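Gamma-glutamyltransferase 1 Threonine peptidase. MEROPS family T03 (Pseudomonas nitroreducens, PDB 7D9E) catalyses gamma-glutamyl transfer from donors such as glutathione to amino acids or water, as a gamma-glutamyltranspeptidase whose two subunits form a single enzyme. Local coordinates at the interface of chains A and B. Residues are numbered along the deposited sequence; one frame, centred on the assembly and turned at random. Chains: chain A, Gamma-glutamyltransferase 1 Threonine peptidase. MEROPS family T03; chain B, Gamma-glutamyltransferase 1 Threonine peptidase. MEROPS family T03.

Contact 1: the interface of chains A and B. Residues chain A 25, 27; chain B 10-11, 84, 174.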
# COMPACT_ATOMS: atom_id res chain seq x y z
N VAL A 25 -16.79 19.10 10.72
CA VAL A 25 -17.84 18.42 11.48
C VAL A 25 -17.31 18.09 12.87
O VAL A 25 -16.39 17.27 13.00
CB VAL A 25 -18.31 17.14 10.76
N LEU A 27 -17.07 15.96 15.49
CA LEU A 27 -17.36 14.58 15.83
C LEU A 27 -17.17 14.36 17.32
O LEU A 27 -16.60 15.20 18.03
CB LEU A 27 -16.45 13.63 15.05
CG LEU A 27 -16.45 13.79 13.54
CD1 LEU A 27 -15.44 12.87 12.88
CD2 LEU A 27 -17.84 13.53 12.99
N ASP B 10 -12.43 17.32 14.07
CA ASP B 10 -12.95 18.27 13.10
C ASP B 10 -13.40 17.58 11.81
O ASP B 10 -13.78 18.27 10.85
CB ASP B 10 -11.88 19.31 12.77
CG ASP B 10 -11.55 20.20 13.97
OD1 ASP B 10 -12.33 20.20 14.94
OD2 ASP B 10 -10.48 20.86 13.94
N GLY B 11 -13.38 16.26 11.77
CA GLY B 11 -13.75 15.53 10.58
C GLY B 11 -12.69 15.47 9.49
O GLY B 11 -12.99 15.00 8.39
N HIS B 84 -18.99 14.87 4.12
CA HIS B 84 -18.43 14.45 5.39
C HIS B 84 -17.86 13.05 5.25
O HIS B 84 -18.40 12.21 4.53
CB HIS B 84 -19.51 14.46 6.47
CG HIS B 84 -20.12 15.80 6.67
ND1 HIS B 84 -21.33 16.16 6.14
CD2 HIS B 84 -19.64 16.90 7.31
CE1 HIS B 84 -21.60 17.41 6.46
NE2 HIS B 84 -20.59 17.89 7.17
N GLY B 174 -22.76 9.82 11.68
CA GLY B 174 -23.11 11.06 12.34
C GLY B 174 -21.90 11.62 13.05
O GLY B 174 -20.87 11.91 12.42
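A:Val25 against B:His84 and A:Leu27 against B:Gly11 form the apolar centre of this contact, where the large subunit of an Ntn-hydrolase-family gamma-glutamyltranspeptidase lies over turns at one end of the beta-sheets. A:Val25 is the first modelled residue of the large subunit, following what is probably a cleaved signal peptide. Its side chain is incomplete, modelled no further than CB, and this carbon meets the imidazole carbon CD2 of B:His84 at 3.7 Å. B:His84 opens strand 84-90, and its ring is turned toward the valine with CG anti to the carbonyl carbon (chi1 -60°). A:Leu27 divides its two methyls between separate turns. CD1 packs on the CA of B:Gly11 at 3.9 Å, in the turn between strands 2-7 and 13-19. CD2 points instead to the carbonyl O of B:Gly174, 3.5 Å away, in the turn joining strands 168-173 and 176-181. Both glycines have positive phi, and the lack of a beta-carbon on either probably lets the methyls come close. Farther out the contact becomes polar and rests on backbone groups. The N of A:Val25 donates a hydrogen bond of 3.1 Å to the carbonyl O of B:Asp10. The carbonyl O of A:Val25 lies 3.4 Å from the N of B:Gly11, a looser polar approach.

Contact 2: the interface of chains A and B. Residues chain A 299, 303, 307; chain B 99, 102-103, 106-107.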
# COMPACT_ATOMS: atom_id res chain seq x y z
N TYR A 299 -20.59 -15.87 -5.68
CA TYR A 299 -20.08 -14.54 -5.39
C TYR A 299 -18.61 -14.44 -5.76
O TYR A 299 -18.19 -13.49 -6.43
CB TYR A 299 -20.24 -14.25 -3.89
CG TYR A 299 -19.77 -12.88 -3.48
CD1 TYR A 299 -20.54 -11.75 -3.74
CD2 TYR A 299 -18.54 -12.69 -2.84
CE1 TYR A 299 -20.12 -10.49 -3.39
CE2 TYR A 299 -18.12 -11.44 -2.47
CZ TYR A 299 -18.92 -10.33 -2.75
OH TYR A 299 -18.52 -9.07 -2.38
N LEU A 303 -16.75 -12.06 -8.64
CA LEU A 303 -15.64 -11.14 -8.43
C LEU A 303 -14.47 -11.49 -9.32
O LEU A 303 -13.80 -10.60 -9.87
CB LEU A 303 -15.18 -11.11 -6.97
CG LEU A 303 -16.19 -10.70 -5.90
CD1 LEU A 303 -15.43 -10.22 -4.65
CD2 LEU A 303 -17.19 -9.65 -6.34
N GLU A 307 -12.39 -9.26 -11.94
CA GLU A 307 -10.96 -9.06 -11.76
C GLU A 307 -10.17 -9.44 -13.01
O GLU A 307 -9.15 -8.81 -13.29
CB GLU A 307 -10.47 -9.82 -10.52
CG GLU A 307 -11.06 -9.19 -9.25
CD GLU A 307 -11.12 -10.12 -8.06
OE1 GLU A 307 -10.91 -11.34 -8.21
OE2 GLU A 307 -11.42 -9.60 -6.96
N THR B 99 -8.26 -5.34 -4.54
CA THR B 99 -9.34 -6.32 -4.45
C THR B 99 -9.79 -6.51 -3.01
O THR B 99 -10.98 -6.77 -2.77
CB THR B 99 -8.97 -7.67 -5.09
OG1 THR B 99 -7.88 -8.26 -4.40
CG2 THR B 99 -8.67 -7.51 -6.59
N PHE B 102 -12.03 -3.51 -2.25
CA PHE B 102 -13.30 -3.74 -2.92
C PHE B 102 -14.18 -4.67 -2.11
O PHE B 102 -15.38 -4.41 -1.95
CB PHE B 102 -13.00 -4.32 -4.30
CG PHE B 102 -14.20 -4.68 -5.13
CD1 PHE B 102 -15.26 -3.79 -5.33
CD2 PHE B 102 -14.23 -5.89 -5.81
CE1 PHE B 102 -16.31 -4.12 -6.17
CE2 PHE B 102 -15.28 -6.22 -6.64
CZ PHE B 102 -16.31 -5.34 -6.82
N GLN B 103 -13.61 -5.77 -1.60
CA GLN B 103 -14.40 -6.71 -0.82
C GLN B 103 -14.90 -6.05 0.46
O GLN B 103 -16.07 -6.19 0.81
CB GLN B 103 -13.58 -7.97 -0.52
CG GLN B 103 -13.47 -8.88 -1.75
CD GLN B 103 -12.43 -9.96 -1.59
OE1 GLN B 103 -12.74 -11.09 -1.18
NE2 GLN B 103 -11.18 -9.63 -1.92
N ASN B 106 -17.74 -3.81 -0.48
CA ASN B 106 -18.94 -4.60 -0.74
C ASN B 106 -19.59 -5.06 0.57
O ASN B 106 -20.81 -5.02 0.71
CB ASN B 106 -18.61 -5.83 -1.58
CG ASN B 106 -18.18 -5.48 -2.99
OD1 ASN B 106 -18.35 -4.36 -3.45
ND2 ASN B 106 -17.70 -6.48 -3.70
N ASN B 107 -18.77 -5.46 1.53
CA ASN B 107 -19.30 -5.97 2.80
C ASN B 107 -20.02 -4.87 3.57
O ASN B 107 -21.07 -5.13 4.18
CB ASN B 107 -18.13 -6.52 3.61
CG ASN B 107 -17.51 -7.73 2.95
OD1 ASN B 107 -18.05 -8.25 1.97
ND2 ASN B 107 -16.40 -8.21 3.49
O HOH W 1 -16.73 -9.07 -0.41
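A:Leu303 is thrust between B:Gln103 and B:Phe102 where helix 297-317 of the large subunit packs on helix 97-109 of the small one, a helix-helix contact of the gamma-glutamyltranspeptidase fold. Its CD1 methyl lies 3.7 Å from CG of B:Gln103, while CD2 meets the ring carbon CE2 of B:Phe102 at 3.9 Å. B:Gln103 offers the aliphatic part of its extended chain to the leucine and turns its amide back along its helix: NE2 donates to the carbonyl O of B:Thr99 at 3.0 Å, with that oxygen in the amide plane. A:Tyr299, one turn before A:Leu303, has CG anti to the backbone N (chi1 -178°), which carries its hydroxyl across to chain B; CG of A:Leu303 packs on one face of its ring. ND2 of B:Asn106 donates to OH of A:Tyr299 at 3.0 Å, somewhat bent. Ring and amide planes stand 81° apart. The same ND2 sits over the centre of the B:Phe102 ring, 3.5 Å above its plane. A water 2.7 Å from the tyrosine OH links it to carbonyl O of B:Gln103 and amide OD1 of B:Asn107. A phenylalanine in place of A:Tyr299 would probably leave the B:Asn106 amide without its acceptor and this water less firmly held. One turn beyond, A:Glu307 crosses B:Thr99 at about a right angle, carboxylate CD and OE2 resting against methyl CG2 in van der Waals contact, OE2 at 3.5 Å.

Contact 3: the interface of chains A and B. Residues chain A 60-61, 64-65, 72-73, 130; chain B 2, 4, 18.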
# COMPACT_ATOMS: atom_id res chain seq x y z
N THR A 60 2.73 9.33 13.59
CA THR A 60 2.50 7.89 13.46
C THR A 60 3.42 7.27 12.42
O THR A 60 4.01 6.20 12.65
CB THR A 60 1.03 7.67 13.09
OG1 THR A 60 0.19 8.17 14.15
CG2 THR A 60 0.74 6.18 12.87
N ALA A 61 3.59 7.94 11.28
CA ALA A 61 4.44 7.40 10.23
C ALA A 61 5.88 7.29 10.68
O ALA A 61 6.56 6.31 10.37
CB ALA A 61 4.34 8.27 8.98
N LEU A 64 6.04 4.24 13.20
CA LEU A 64 6.07 2.94 12.55
C LEU A 64 7.37 2.68 11.79
O LEU A 64 7.72 1.52 11.57
CB LEU A 64 4.86 2.79 11.65
CG LEU A 64 3.50 2.86 12.35
CD1 LEU A 64 2.34 2.96 11.35
CD2 LEU A 64 3.32 1.65 13.26
N ALA A 65 8.08 3.74 11.37
CA ALA A 65 9.40 3.58 10.79
C ALA A 65 10.39 3.00 11.79
O ALA A 65 11.43 2.45 11.39
CB ALA A 65 9.88 4.93 10.27
N GLY A 72 6.79 0.03 7.71
CA GLY A 72 6.98 1.43 8.06
C GLY A 72 8.43 1.81 7.84
O GLY A 72 9.33 0.99 8.01
N ASN A 73 8.66 3.05 7.43
CA ASN A 73 9.97 3.32 6.86
C ASN A 73 10.26 4.80 6.73
O ASN A 73 9.35 5.62 6.63
CB ASN A 73 10.04 2.70 5.45
CG ASN A 73 9.15 3.43 4.47
OD1 ASN A 73 9.57 4.44 3.87
ND2 ASN A 73 7.93 2.93 4.29
N THR A 130 9.58 8.92 1.52
CA THR A 130 8.76 9.09 2.72
C THR A 130 9.05 10.39 3.47
O THR A 130 8.13 11.11 3.84
CB THR A 130 8.90 7.87 3.61
OG1 THR A 130 8.37 6.77 2.88
CG2 THR A 130 8.13 8.06 4.88
N THR B 2 2.40 -1.21 4.89
CA THR B 2 1.44 -1.12 5.99
C THR B 2 0.57 0.10 5.74
O THR B 2 0.87 0.93 4.88
CB THR B 2 2.14 -1.08 7.35
OG1 THR B 2 1.17 -1.28 8.37
CG2 THR B 2 2.87 0.23 7.61
N PHE B 4 -2.24 3.00 7.79
CA PHE B 4 -2.97 3.51 8.95
C PHE B 4 -3.99 4.55 8.50
O PHE B 4 -3.85 5.19 7.44
CB PHE B 4 -2.04 4.06 10.04
CG PHE B 4 -1.18 5.22 9.63
CD1 PHE B 4 -1.66 6.52 9.69
CD2 PHE B 4 0.12 5.02 9.24
CE1 PHE B 4 -0.87 7.59 9.35
CE2 PHE B 4 0.92 6.10 8.88
CZ PHE B 4 0.43 7.37 8.93
N TYR B 18 2.15 3.05 3.06
CA TYR B 18 3.56 3.23 2.71
C TYR B 18 4.30 1.91 2.90
O TYR B 18 3.79 0.97 3.52
CB TYR B 18 4.17 4.48 3.36
CG TYR B 18 4.52 4.45 4.83
CD1 TYR B 18 3.94 3.55 5.70
CD2 TYR B 18 5.43 5.37 5.35
CE1 TYR B 18 4.27 3.54 7.06
CE2 TYR B 18 5.78 5.36 6.69
CZ TYR B 18 5.19 4.45 7.54
OH TYR B 18 5.51 4.42 8.88
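Strand 2-7, which follows the nucleophile B:Thr1, and its neighbour 13-19, both of the Ntn-hydrolase core, press B:Phe4 and B:Tyr18 against helix 53-67 of the large subunit. B:Tyr18 has the most surface hidden here, its CG lying between the backbone N and carbonyl carbon (chi1 76°), which sends the phenol toward the helix. There its OH donates to the carbonyl O of A:Ala61 at 2.6 Å, in the carbonyl plane and on a lone pair. Around the ring, CA of A:Gly72 touches CZ at 3.6 Å. The amide of A:Asn73 slides past in the opposite direction, ND2 3.6 Å above the ring plane and offset toward the rim, the two planes 40° apart. A:Thr130 probably helps fix that amide's rotation, with ND2 toward the tyrosine: its OG1 donates to OD1 of A:Asn73 at 2.8 Å. The methyl CG2 of A:Thr130 comes in plane at the ring edge, 3.8 Å from CD2. B:Phe4 meets the same helix differently. CG2 of A:Thr60 points into its face in a CH-pi contact, 3.8 Å from the centroid, and CD1 of A:Leu64 lies 3.7 Å from its CD2.

The contacts are widely spread over one subunit boundary. The C-alpha centres of contact 1 and contact 2 are about 28 Å apart. Those of contact 1 and contact 3 are about 25 Å apart, and those of contact 2 and contact 3 about 26 Å. Strands 2-7 and 13-19 tie contact 3 to contact 1, which takes in the turn joining them. Contact 2 uses other elements; its helix 97-109 begins at the ligand-pocket residue B:Ile97. The centre of contact 2 lies about 19 Å from B:Thr1, whereas contact 3 includes its neighbour B:Thr2. Together they probably help keep the paired subunits joined around the catalytic threonine.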